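Beta-glucoside phosphorylase BglX (Unidentified, PDB 5VQE) is a family GH3 enzyme that probably cleaves beta-glucosides by phosphorolysis, transferring the glucosyl unit to phosphate. Local coordinates at residues A[31-41]-A[315-326]; A[113-122]-A[164-175]. All coordinates share one frame; numbering follows the deposited sequence.

Contact 1 of 2, residues A[31-41]-A[315-326]; sequences DEKLGQLICEI and MLTFTLNPTEDF. With G2F (2-deoxy-2-fluoro-alpha-D-glucopyranose), chain B.
The Phe318 ring lies between Ile41 and Thr317: Ile41 CB stands over one face, 3.9 Å from the centroid and 15° off the normal, a CH-pi contact, and Thr317 CG2 sits over the centre of the other. Cys39 O is in the ring plane at the edge, where Cys39 SG also makes a sulfur-aromatic contact, 4.0 Å from Phe318 CE1. Toward the sugar, Phe318 CE2 comes 3.8 Å from C6 of the 2-fluoroglucose. Phe326, with CG anti to its own N (chi1 -169°), turns its edge to helix 30-36: Asp31 O lies in plane, 3.4 Å from Phe326 CZ.

The strands pair in parallel. Leu316 N donates to Leu37 O, Cys39 N to Leu316 O (nearly straight, 176°) and Phe318 N to Cys39 O. Such pairing of strands nearly 280 residues apart is consistent with closure of the TIM-barrel-type domain, with Phe318 at the strand end in the sugar pocket. Beyond them Thr319 OG1 donates to the syn lone pair of Glu40 OE2 at 2.6 Å, and a water bridges Ile41 N and Thr319 N. A buried carboxylate is thus met by a hydroxyl, while the sugar's C6 side is offered an apolar ring whose tilt is probably limited from both faces.

Contact 2 of 2, residues A[113-122]-A[164-175]; sequences PMGVAATDDE and TYGSDPERIIRM
Asp120 joins Arg171 and Arg174 in a salt-bridge network, and one oxygen does the work. Arg171 NE donates to Asp120 OD1 at 2.8 Å, almost straight (173°), arriving from above the carboxylate plane, while Arg174 NH2 reaches the same atom at 3.2 Å on the syn lone pair of Asp120 OD1. OD1 lies near the plane of both guanidinium groups, as expected for N-H donors meeting it edge-on. A water extends the network, donating to Asp120 OD1 and accepting from Arg174 NE. The Arg174 guanidinium rests with one face over Arg171 CA, a placement consistent with both arginines reaching one oxygen. Were Asp120 replaced by alanine, both arginines would probably lose their shared acceptor, leaving two like charges close together and the Arg171 side chain less fixed.

A second water joins the start of helix 122-138 to helix 169-184, donating to Glu122 OE1 and to Arg174 O; Glu122 OE1 also pairs with Arg181.

Apolar contacts form a separate group. Met175, bent at chi2 (-76°), carries CE against the end of helix 113-119, 3.6 Å from Asp121 N, and its SD lies 4.0 Å from Val116 CG1. Its CB covers the centre of one face of the Tyr165 ring. Pro113 CB makes an off-centre CH-pi contact with that ring, 3.6 Å from Tyr165 CE1, and Ala117 CB lies at the ring edge, 3.4 Å from Tyr165 O.

Side chains also bond to nearby backbone N-H groups: Thr119 OG1 accepts from Asp121 N and Thr164 OG1 from Gly166 N, each an ST turn, and Asp168 OD2 caps Arg171 N at the start of helix 169-184. The axes of 113-119 and 169-175 lie 104° apart, a crossed helix packing within the TIM-barrel-type N-terminal domain of GH3 enzymes.

In the fold
From the N terminus the chain runs through helix 30-36 into strand 38-42, the first half of contact 1, whose partner arrives 274 residues later. Contact 1 thus closes a long loop, pairing this early strand with strand 316-317, as where first and last strands meet to close a barrel of the TIM type. Within that loop the chain passes helix 113-119 and, after a shorter excursion of 42 residues, returns at 164-175 to close contact 2, which is therefore nested. The two lie on opposite sides of the chain's centre, their own centres about 35 Å apart. Contact 1 joins early and late elements of the domain beside the sugar; contact 2 joins two of its helices.

Contact 1 of 2, residues A[31-41]-A[315-326]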
loop_
_atom_site.group_PDB
_atom_site.type_symbol
_atom_site.label_atom_id
_atom_site.label_comp_id
_atom_site.label_asym_id
_atom_site.label_seq_id
_atom_site.Cartn_x
_atom_site.Cartn_y
_atom_site.Cartn_z
ATOM N N ASP A 31 22.438 7.420 -23.211
ATOM C CA ASP A 31 20.986 7.560 -23.301
ATOM C C ASP A 31 20.275 6.288 -22.844
ATOM O O ASP A 31 19.212 6.353 -22.209
ATOM C CB ASP A 31 20.581 7.907 -24.729
ATOM C CG ASP A 31 20.660 9.392 -25.024
ATOM O OD1 ASP A 31 20.898 10.188 -24.090
ATOM O OD2 ASP A 31 20.470 9.761 -26.203
ATOM N N GLU A 32 20.841 5.121 -23.167
ATOM C CA GLU A 32 20.238 3.865 -22.739
ATOM C C GLU A 32 20.395 3.661 -21.242
ATOM O O GLU A 32 19.496 3.123 -20.583
ATOM C CB GLU A 32 20.869 2.694 -23.491
ATOM C CG GLU A 32 20.412 2.563 -24.915
ATOM C CD GLU A 32 21.147 1.464 -25.642
ATOM O OE1 GLU A 32 22.401 1.482 -25.655
ATOM O OE2 GLU A 32 20.467 0.566 -26.169
ATOM N N LYS A 33 21.540 4.060 -20.690
ATOM C CA LYS A 33 21.730 3.963 -19.248
ATOM C C LYS A 33 20.765 4.888 -18.516
ATOM O O LYS A 33 20.119 4.485 -17.543
ATOM C CB LYS A 33 23.181 4.278 -18.884
ATOM C CG LYS A 33 24.168 3.169 -19.229
ATOM C CD LYS A 33 25.602 3.627 -18.981
ATOM C CE LYS A 33 26.625 2.682 -19.573
ATOM N NZ LYS A 33 28.015 3.176 -19.334
ATOM N N LEU A 34 20.630 6.133 -18.992
ATOM C CA LEU A 34 19.666 7.051 -18.389
ATOM C C LEU A 34 18.253 6.478 -18.433
ATOM O O LEU A 34 17.481 6.629 -17.478
ATOM C CB LEU A 34 19.721 8.413 -19.091
ATOM C CG LEU A 34 21.024 9.206 -18.911
ATOM C CD1 LEU A 34 21.039 10.459 -19.783
ATOM C CD2 LEU A 34 21.234 9.579 -17.448
ATOM N N GLY A 35 17.888 5.817 -19.532
ATOM C CA GLY A 35 16.549 5.258 -19.626
ATOM C C GLY A 35 16.327 4.128 -18.633
ATOM O O GLY A 35 15.223 3.961 -18.104
ATOM N N GLN A 36 17.365 3.329 -18.376
ATOM C CA GLN A 36 17.257 2.259 -17.385
ATOM C C GLN A 36 16.851 2.793 -16.015
ATOM O O GLN A 36 16.256 2.060 -15.215
ATOM C CB GLN A 36 18.586 1.511 -17.262
ATOM C CG GLN A 36 18.875 0.527 -18.385
ATOM C CD GLN A 36 17.847 -0.579 -18.466
ATOM O OE1 GLN A 36 17.732 -1.400 -17.555
ATOM N NE2 GLN A 36 17.078 -0.596 -19.550
ATOM N N LEU A 37 17.181 4.051 -15.720
ATOM C CA LEU A 37 16.860 4.638 -14.424
ATOM C C LEU A 37 15.368 4.859 -14.226
ATOM O O LEU A 37 14.948 5.110 -13.092
ATOM C CB LEU A 37 17.561 5.983 -14.257
ATOM C CG LEU A 37 19.078 6.047 -14.446
ATOM C CD1 LEU A 37 19.522 7.475 -14.364
ATOM C CD2 LEU A 37 19.801 5.219 -13.409
ATOM N N ILE A 38 14.565 4.809 -15.289
ATOM C CA ILE A 38 13.189 5.303 -15.257
ATOM C C ILE A 38 12.218 4.131 -15.237
ATOM O O ILE A 38 12.314 3.216 -16.061
ATOM C CB ILE A 38 12.892 6.221 -16.457
ATOM C CG1 ILE A 38 13.752 7.482 -16.392
ATOM C CG2 ILE A 38 11.410 6.611 -16.482
ATOM C CD1 ILE A 38 13.753 8.301 -17.677
ATOM N N CYS A 39 11.277 4.169 -14.302
ATOM C CA CYS A 39 10.089 3.329 -14.351
ATOM C C CYS A 39 8.921 4.158 -14.865
ATOM O O CYS A 39 8.643 5.238 -14.331
ATOM C CB CYS A 39 9.752 2.761 -12.975
ATOM S SG CYS A 39 8.233 1.823 -12.997
ATOM N N GLU A 40 8.236 3.651 -15.886
ATOM C CA GLU A 40 7.083 4.326 -16.470
ATOM C C GLU A 40 5.781 3.656 -16.048
ATOM O O GLU A 40 5.679 2.426 -16.027
ATOM C CB GLU A 40 7.182 4.331 -17.995
ATOM C CG GLU A 40 8.095 5.394 -18.553
ATOM C CD GLU A 40 7.561 6.805 -18.314
ATOM O OE1 GLU A 40 6.354 7.047 -18.532
ATOM O OE2 GLU A 40 8.347 7.669 -17.880
ATOM N N ILE A 41 4.776 4.471 -15.742
ATOM C CA ILE A 41 3.466 3.959 -15.356
ATOM C C ILE A 41 2.697 3.546 -16.604
ATOM O O ILE A 41 2.859 4.124 -17.682
ATOM C CB ILE A 41 2.696 5.012 -14.532
ATOM C CG1 ILE A 41 1.556 4.352 -13.757
ATOM C CG2 ILE A 41 2.168 6.136 -15.421
ATOM C CD1 ILE A 41 0.925 5.270 -12.718
ATOM N N MET A 315 16.693 4.361 -9.118
ATOM C CA MET A 315 15.620 4.444 -10.097
ATOM C C MET A 315 14.623 5.532 -9.729
ATOM O O MET A 315 14.256 5.695 -8.557
ATOM C CB MET A 315 14.931 3.080 -10.208
ATOM C CG MET A 315 13.694 3.037 -11.057
ATOM S SD MET A 315 13.171 1.349 -11.461
ATOM C CE MET A 315 14.680 0.450 -11.521
ATOM N N LEU A 316 14.197 6.278 -10.752
ATOM C CA LEU A 316 13.144 7.274 -10.631
ATOM C C LEU A 316 11.824 6.634 -11.017
ATOM O O LEU A 316 11.706 6.048 -12.101
ATOM C CB LEU A 316 13.415 8.475 -11.541
ATOM C CG LEU A 316 14.651 9.312 -11.205
ATOM C CD1 LEU A 316 15.146 10.066 -12.429
ATOM C CD2 LEU A 316 14.337 10.288 -10.099
ATOM N N THR A 317 10.835 6.750 -10.142
ATOM C CA THR A 317 9.536 6.115 -10.358
ATOM C C THR A 317 8.592 7.136 -10.988
ATOM O O THR A 317 8.075 8.031 -10.315
ATOM C CB THR A 317 8.998 5.556 -9.048
ATOM O OG1 THR A 317 9.960 4.631 -8.528
ATOM C CG2 THR A 317 7.670 4.837 -9.258
ATOM N N PHE A 318 8.406 7.007 -12.300
ATOM C CA PHE A 318 7.421 7.748 -13.082
ATOM C C PHE A 318 7.961 9.098 -13.518
ATOM O O PHE A 318 8.827 9.680 -12.854
ATOM C CB PHE A 318 6.106 7.969 -12.326
ATOM C CG PHE A 318 5.478 6.713 -11.809
ATOM C CD1 PHE A 318 5.861 5.473 -12.300
ATOM C CD2 PHE A 318 4.495 6.773 -10.831
ATOM C CE1 PHE A 318 5.275 4.311 -11.812
ATOM C CE2 PHE A 318 3.910 5.614 -10.342
ATOM C CZ PHE A 318 4.293 4.388 -10.839
ATOM N N THR A 319 7.441 9.588 -14.640
ATOM C CA THR A 319 7.792 10.885 -15.187
ATOM C C THR A 319 6.560 11.778 -15.176
ATOM O O THR A 319 5.431 11.313 -15.015
ATOM C CB THR A 319 8.326 10.767 -16.620
ATOM O OG1 THR A 319 7.364 10.081 -17.432
ATOM C CG2 THR A 319 9.647 10.011 -16.649
ATOM N N LEU A 320 6.797 13.073 -15.356
ATOM C CA LEU A 320 5.725 14.057 -15.460
ATOM C C LEU A 320 5.500 14.363 -16.939
ATOM O O LEU A 320 4.610 13.785 -17.571
ATOM C CB LEU A 320 6.095 15.309 -14.654
ATOM C CG LEU A 320 5.107 16.466 -14.556
ATOM C CD1 LEU A 320 3.797 15.988 -13.963
ATOM C CD2 LEU A 320 5.718 17.583 -13.716
ATOM N N ASN A 321 6.319 15.248 -17.501
ATOM C CA ASN A 321 6.467 15.346 -18.944
ATOM C C ASN A 321 7.676 14.512 -19.344
ATOM O O ASN A 321 8.803 14.856 -18.955
ATOM C CB ASN A 321 6.651 16.801 -19.375
ATOM C CG ASN A 321 6.727 16.954 -20.882
ATOM O OD1 ASN A 321 7.801 16.866 -21.475
ATOM N ND2 ASN A 321 5.581 17.162 -21.507
ATOM N N PRO A 322 7.510 13.408 -20.083
ATOM C CA PRO A 322 8.649 12.490 -20.273
ATOM C C PRO A 322 9.767 13.057 -21.131
ATOM O O PRO A 322 10.941 12.778 -20.856
ATOM C CB PRO A 322 8.006 11.250 -20.912
ATOM C CG PRO A 322 6.695 11.700 -21.433
ATOM C CD PRO A 322 6.248 12.840 -20.584
ATOM N N THR A 323 9.453 13.854 -22.151
ATOM C CA THR A 323 10.511 14.486 -22.927
ATOM C C THR A 323 11.345 15.397 -22.042
ATOM O O THR A 323 12.580 15.353 -22.067
ATOM C CB THR A 323 9.908 15.268 -24.094
ATOM O OG1 THR A 323 9.169 14.370 -24.931
ATOM C CG2 THR A 323 11.000 15.956 -24.910
ATOM N N GLU A 324 10.679 16.218 -21.232
ATOM C CA GLU A 324 11.388 17.155 -20.370
ATOM C C GLU A 324 12.209 16.424 -19.316
ATOM O O GLU A 324 13.367 16.778 -19.067
ATOM C CB GLU A 324 10.382 18.096 -19.712
ATOM C CG GLU A 324 10.952 18.923 -18.577
ATOM C CD GLU A 324 9.986 19.990 -18.101
ATOM O OE1 GLU A 324 8.954 19.632 -17.491
ATOM O OE2 GLU A 324 10.250 21.184 -18.352
ATOM N N ASP A 325 11.625 15.400 -18.691
ATOM C CA ASP A 325 12.327 14.669 -17.644
ATOM C C ASP A 325 13.580 13.997 -18.185
ATOM O O ASP A 325 14.638 14.035 -17.545
ATOM C CB ASP A 325 11.392 13.639 -17.012
ATOM C CG ASP A 325 10.346 14.278 -16.113
ATOM O OD1 ASP A 325 10.382 15.519 -15.931
ATOM O OD2 ASP A 325 9.495 13.531 -15.583
ATOM N N PHE A 326 13.489 13.384 -19.364
ATOM C CA PHE A 326 14.660 12.717 -19.915
ATOM C C PHE A 326 15.725 13.731 -20.303
ATOM O O PHE A 326 16.918 13.504 -20.071
ATOM C CB PHE A 326 14.274 11.859 -21.118
ATOM C CG PHE A 326 15.368 10.939 -21.567
ATOM C CD1 PHE A 326 15.747 9.873 -20.778
ATOM C CD2 PHE A 326 16.026 11.144 -22.771
ATOM C CE1 PHE A 326 16.762 9.015 -21.175
ATOM C CE2 PHE A 326 17.042 10.286 -23.182
ATOM C CZ PHE A 326 17.410 9.223 -22.383
HETATM C C1 G2F B . 4.283 6.472 -4.284
HETATM C C2 G2F B . 3.533 5.809 -3.083
HETATM C C3 G2F B . 3.966 4.315 -3.013
HETATM C C4 G2F B . 3.688 3.651 -4.397
HETATM C C5 G2F B . 4.479 4.450 -5.489
HETATM C C6 G2F B . 4.182 3.874 -6.931
HETATM O O3 G2F B . 3.121 3.671 -2.096
HETATM O O4 G2F B . 4.237 2.361 -4.361
HETATM O O5 G2F B . 4.015 5.789 -5.484
HETATM O O6 G2F B . 2.795 3.817 -7.108
HETATM F F2 G2F B . 3.878 6.419 -1.928
HETATM O O HOH W 1 5.353 7.381 -15.894
#

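Contact 2 of 2, residues A[113-122]-A[164-175]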
loop_
_atom_site.group_PDB
_atom_site.type_symbol
_atom_site.label_atom_id
_atom_site.label_comp_id
_atom_site.label_asym_id
_atom_site.label_seq_id
_atom_site.Cartn_x
_atom_site.Cartn_y
_atom_site.Cartn_z
ATOM N N PRO A 113 -3.481 -4.737 5.045
ATOM C CA PRO A 113 -2.429 -5.211 5.958
ATOM C C PRO A 113 -2.825 -5.136 7.422
ATOM O O PRO A 113 -2.448 -6.016 8.212
ATOM C CB PRO A 113 -1.251 -4.286 5.630
ATOM C CG PRO A 113 -1.460 -3.931 4.195
ATOM C CD PRO A 113 -2.952 -3.808 4.030
ATOM N N MET A 114 -3.581 -4.111 7.816
ATOM C CA MET A 114 -3.935 -3.996 9.222
ATOM C C MET A 114 -4.892 -5.104 9.630
ATOM O O MET A 114 -4.797 -5.626 10.746
ATOM C CB MET A 114 -4.541 -2.627 9.525
ATOM C CG MET A 114 -4.815 -2.449 11.002
ATOM S SD MET A 114 -5.460 -0.843 11.433
ATOM C CE MET A 114 -3.958 0.145 11.322
ATOM N N GLY A 115 -5.805 -5.488 8.737
ATOM C CA GLY A 115 -6.649 -6.640 9.013
ATOM C C GLY A 115 -5.830 -7.896 9.233
ATOM O O GLY A 115 -6.082 -8.664 10.162
ATOM N N VAL A 116 -4.840 -8.123 8.375
ATOM C CA VAL A 116 -3.881 -9.201 8.594
ATOM C C VAL A 116 -3.219 -9.066 9.959
ATOM O O VAL A 116 -3.041 -10.055 10.681
ATOM C CB VAL A 116 -2.842 -9.197 7.463
ATOM C CG1 VAL A 116 -1.658 -10.118 7.800
ATOM C CG2 VAL A 116 -3.511 -9.605 6.158
ATOM N N ALA A 117 -2.812 -7.846 10.322
ATOM C CA ALA A 117 -2.138 -7.646 11.602
ATOM C C ALA A 117 -3.056 -7.974 12.771
ATOM O O ALA A 117 -2.593 -8.467 13.807
ATOM C CB ALA A 117 -1.648 -6.206 11.723
ATOM N N ALA A 118 -4.354 -7.692 12.627
ATOM C CA ALA A 118 -5.307 -7.982 13.694
ATOM C C ALA A 118 -5.439 -9.480 13.961
ATOM O O ALA A 118 -5.819 -9.872 15.073
ATOM C CB ALA A 118 -6.667 -7.385 13.348
ATOM N N THR A 119 -5.151 -10.335 12.972
ATOM C CA THR A 119 -5.106 -11.769 13.256
ATOM C C THR A 119 -3.970 -12.112 14.211
ATOM O O THR A 119 -4.022 -13.154 14.876
ATOM C CB THR A 119 -4.938 -12.612 11.980
ATOM O OG1 THR A 119 -3.579 -12.548 11.516
ATOM C CG2 THR A 119 -5.886 -12.168 10.862
ATOM N N ASP A 120 -2.955 -11.251 14.290
ATOM C CA ASP A 120 -1.724 -11.489 15.054
ATOM C C ASP A 120 -1.099 -12.843 14.726
ATOM O O ASP A 120 -0.429 -13.453 15.560
ATOM C CB ASP A 120 -1.959 -11.362 16.558
ATOM C CG ASP A 120 -0.683 -11.030 17.315
ATOM O OD1 ASP A 120 0.231 -10.416 16.716
ATOM O OD2 ASP A 120 -0.583 -11.387 18.506
ATOM N N ASP A 121 -1.288 -13.310 13.501
ATOM C CA ASP A 121 -0.684 -14.550 13.030
ATOM C C ASP A 121 0.126 -14.243 11.777
ATOM O O ASP A 121 -0.444 -13.934 10.729
ATOM C CB ASP A 121 -1.748 -15.600 12.741
ATOM C CG ASP A 121 -1.154 -16.940 12.388
ATOM O OD1 ASP A 121 0.050 -16.988 12.034
ATOM O OD2 ASP A 121 -1.893 -17.944 12.472
ATOM N N GLU A 122 1.450 -14.358 11.871
ATOM C CA GLU A 122 2.278 -14.023 10.722
ATOM C C GLU A 122 2.008 -14.940 9.537
ATOM O O GLU A 122 2.298 -14.563 8.399
ATOM C CB GLU A 122 3.757 -14.054 11.107
ATOM C CG GLU A 122 4.273 -15.386 11.552
ATOM C CD GLU A 122 5.643 -15.263 12.186
ATOM O OE1 GLU A 122 6.642 -15.440 11.459
ATOM O OE2 GLU A 122 5.714 -14.962 13.399
ATOM N N THR A 164 -0.852 -0.157 6.936
ATOM C CA THR A 164 0.210 -0.623 7.812
ATOM C C THR A 164 -0.236 -1.863 8.576
ATOM O O THR A 164 -1.417 -2.219 8.619
ATOM C CB THR A 164 0.621 0.459 8.822
ATOM O OG1 THR A 164 -0.363 0.546 9.861
ATOM C CG2 THR A 164 0.783 1.820 8.165
ATOM N N TYR A 165 0.741 -2.515 9.202
ATOM C CA TYR A 165 0.496 -3.574 10.165
ATOM C C TYR A 165 0.294 -3.024 11.574
ATOM O O TYR A 165 0.490 -3.749 12.558
ATOM C CB TYR A 165 1.647 -4.588 10.144
ATOM C CG TYR A 165 1.784 -5.299 8.821
ATOM C CD1 TYR A 165 0.772 -6.122 8.344
ATOM C CD2 TYR A 165 2.920 -5.140 8.039
ATOM C CE1 TYR A 165 0.885 -6.764 7.127
ATOM C CE2 TYR A 165 3.040 -5.786 6.817
ATOM C CZ TYR A 165 2.019 -6.589 6.370
ATOM O OH TYR A 165 2.133 -7.221 5.157
ATOM N N GLY A 166 -0.103 -1.763 11.687
ATOM C CA GLY A 166 -0.434 -1.183 12.970
ATOM C C GLY A 166 0.685 -0.347 13.547
ATOM O O GLY A 166 1.515 0.190 12.810
ATOM N N SER A 167 0.723 -0.237 14.872
ATOM C CA SER A 167 1.605 0.711 15.539
ATOM C C SER A 167 2.680 0.046 16.387
ATOM O O SER A 167 3.424 0.752 17.072
ATOM C CB SER A 167 0.776 1.663 16.403
ATOM O OG SER A 167 0.039 0.949 17.380
ATOM N N ASP A 168 2.791 -1.285 16.364
ATOM C CA ASP A 168 3.799 -1.972 17.163
ATOM C C ASP A 168 4.968 -2.407 16.290
ATOM O O ASP A 168 4.798 -3.301 15.442
ATOM C CB ASP A 168 3.200 -3.184 17.873
ATOM C CG ASP A 168 4.231 -3.930 18.706
ATOM O OD1 ASP A 168 4.774 -3.334 19.656
ATOM O OD2 ASP A 168 4.521 -5.103 18.403
ATOM N N PRO A 169 6.166 -1.850 16.474
ATOM C CA PRO A 169 7.292 -2.234 15.608
ATOM C C PRO A 169 7.571 -3.726 15.561
ATOM O O PRO A 169 7.929 -4.248 14.501
ATOM C CB PRO A 169 8.461 -1.455 16.222
ATOM C CG PRO A 169 7.829 -0.242 16.758
ATOM C CD PRO A 169 6.504 -0.688 17.315
ATOM N N GLU A 170 7.432 -4.439 16.676
ATOM C CA GLU A 170 7.754 -5.861 16.652
ATOM C C GLU A 170 6.771 -6.632 15.778
ATOM O O GLU A 170 7.168 -7.549 15.053
ATOM C CB GLU A 170 7.799 -6.415 18.079
ATOM C CG GLU A 170 8.823 -5.696 18.966
ATOM C CD GLU A 170 10.205 -5.616 18.329
ATOM O OE1 GLU A 170 10.743 -6.677 17.952
ATOM O OE2 GLU A 170 10.747 -4.493 18.198
ATOM N N ARG A 171 5.493 -6.250 15.792
ATOM C CA ARG A 171 4.519 -6.915 14.930
ATOM C C ARG A 171 4.746 -6.545 13.465
ATOM O O ARG A 171 4.630 -7.397 12.575
ATOM C CB ARG A 171 3.092 -6.568 15.371
ATOM C CG ARG A 171 2.025 -7.273 14.554
ATOM C CD ARG A 171 0.600 -7.111 15.103
ATOM N NE ARG A 171 0.450 -7.605 16.474
ATOM C CZ ARG A 171 0.335 -6.840 17.557
ATOM N NH1 ARG A 171 0.343 -5.515 17.468
ATOM N NH2 ARG A 171 0.197 -7.406 18.750
ATOM N N ILE A 172 5.079 -5.281 13.195
ATOM C CA ILE A 172 5.401 -4.873 11.830
ATOM C C ILE A 172 6.532 -5.731 11.279
ATOM O O ILE A 172 6.470 -6.209 10.138
ATOM C CB ILE A 172 5.753 -3.375 11.787
ATOM C CG1 ILE A 172 4.525 -2.537 12.160
ATOM C CG2 ILE A 172 6.246 -2.971 10.404
ATOM C CD1 ILE A 172 4.857 -1.135 12.644
ATOM N N ILE A 173 7.593 -5.924 12.077
ATOM C CA ILE A 173 8.727 -6.738 11.641
ATOM C C ILE A 173 8.271 -8.159 11.335
ATOM O O ILE A 173 8.611 -8.723 10.288
ATOM C CB ILE A 173 9.847 -6.712 12.702
ATOM C CG1 ILE A 173 10.464 -5.308 12.787
ATOM C CG2 ILE A 173 10.922 -7.750 12.407
ATOM C CD1 ILE A 173 11.406 -5.093 13.969
ATOM N N ARG A 174 7.493 -8.765 12.244
ATOM C CA ARG A 174 7.022 -10.136 12.032
ATOM C C ARG A 174 6.219 -10.245 10.744
ATOM O O ARG A 174 6.444 -11.140 9.920
ATOM C CB ARG A 174 6.138 -10.602 13.196
ATOM C CG ARG A 174 6.803 -10.753 14.530
ATOM C CD ARG A 174 5.965 -11.644 15.454
ATOM N NE ARG A 174 4.691 -11.063 15.888
ATOM C CZ ARG A 174 4.562 -10.176 16.874
ATOM N NH1 ARG A 174 5.635 -9.720 17.523
ATOM N NH2 ARG A 174 3.357 -9.727 17.206
ATOM N N MET A 175 5.252 -9.347 10.575
ATOM C CA MET A 175 4.319 -9.440 9.461
ATOM C C MET A 175 5.013 -9.150 8.138
ATOM O O MET A 175 4.779 -9.839 7.139
ATOM C CB MET A 175 3.159 -8.472 9.690
ATOM C CG MET A 175 2.312 -8.792 10.915
ATOM S SD MET A 175 1.227 -10.184 10.578
ATOM C CE MET A 175 0.559 -10.556 12.213
HETATM O O HOH W 2 2.515 -11.989 15.064
HETATM O O HOH W 3 7.939 -13.527 10.370
#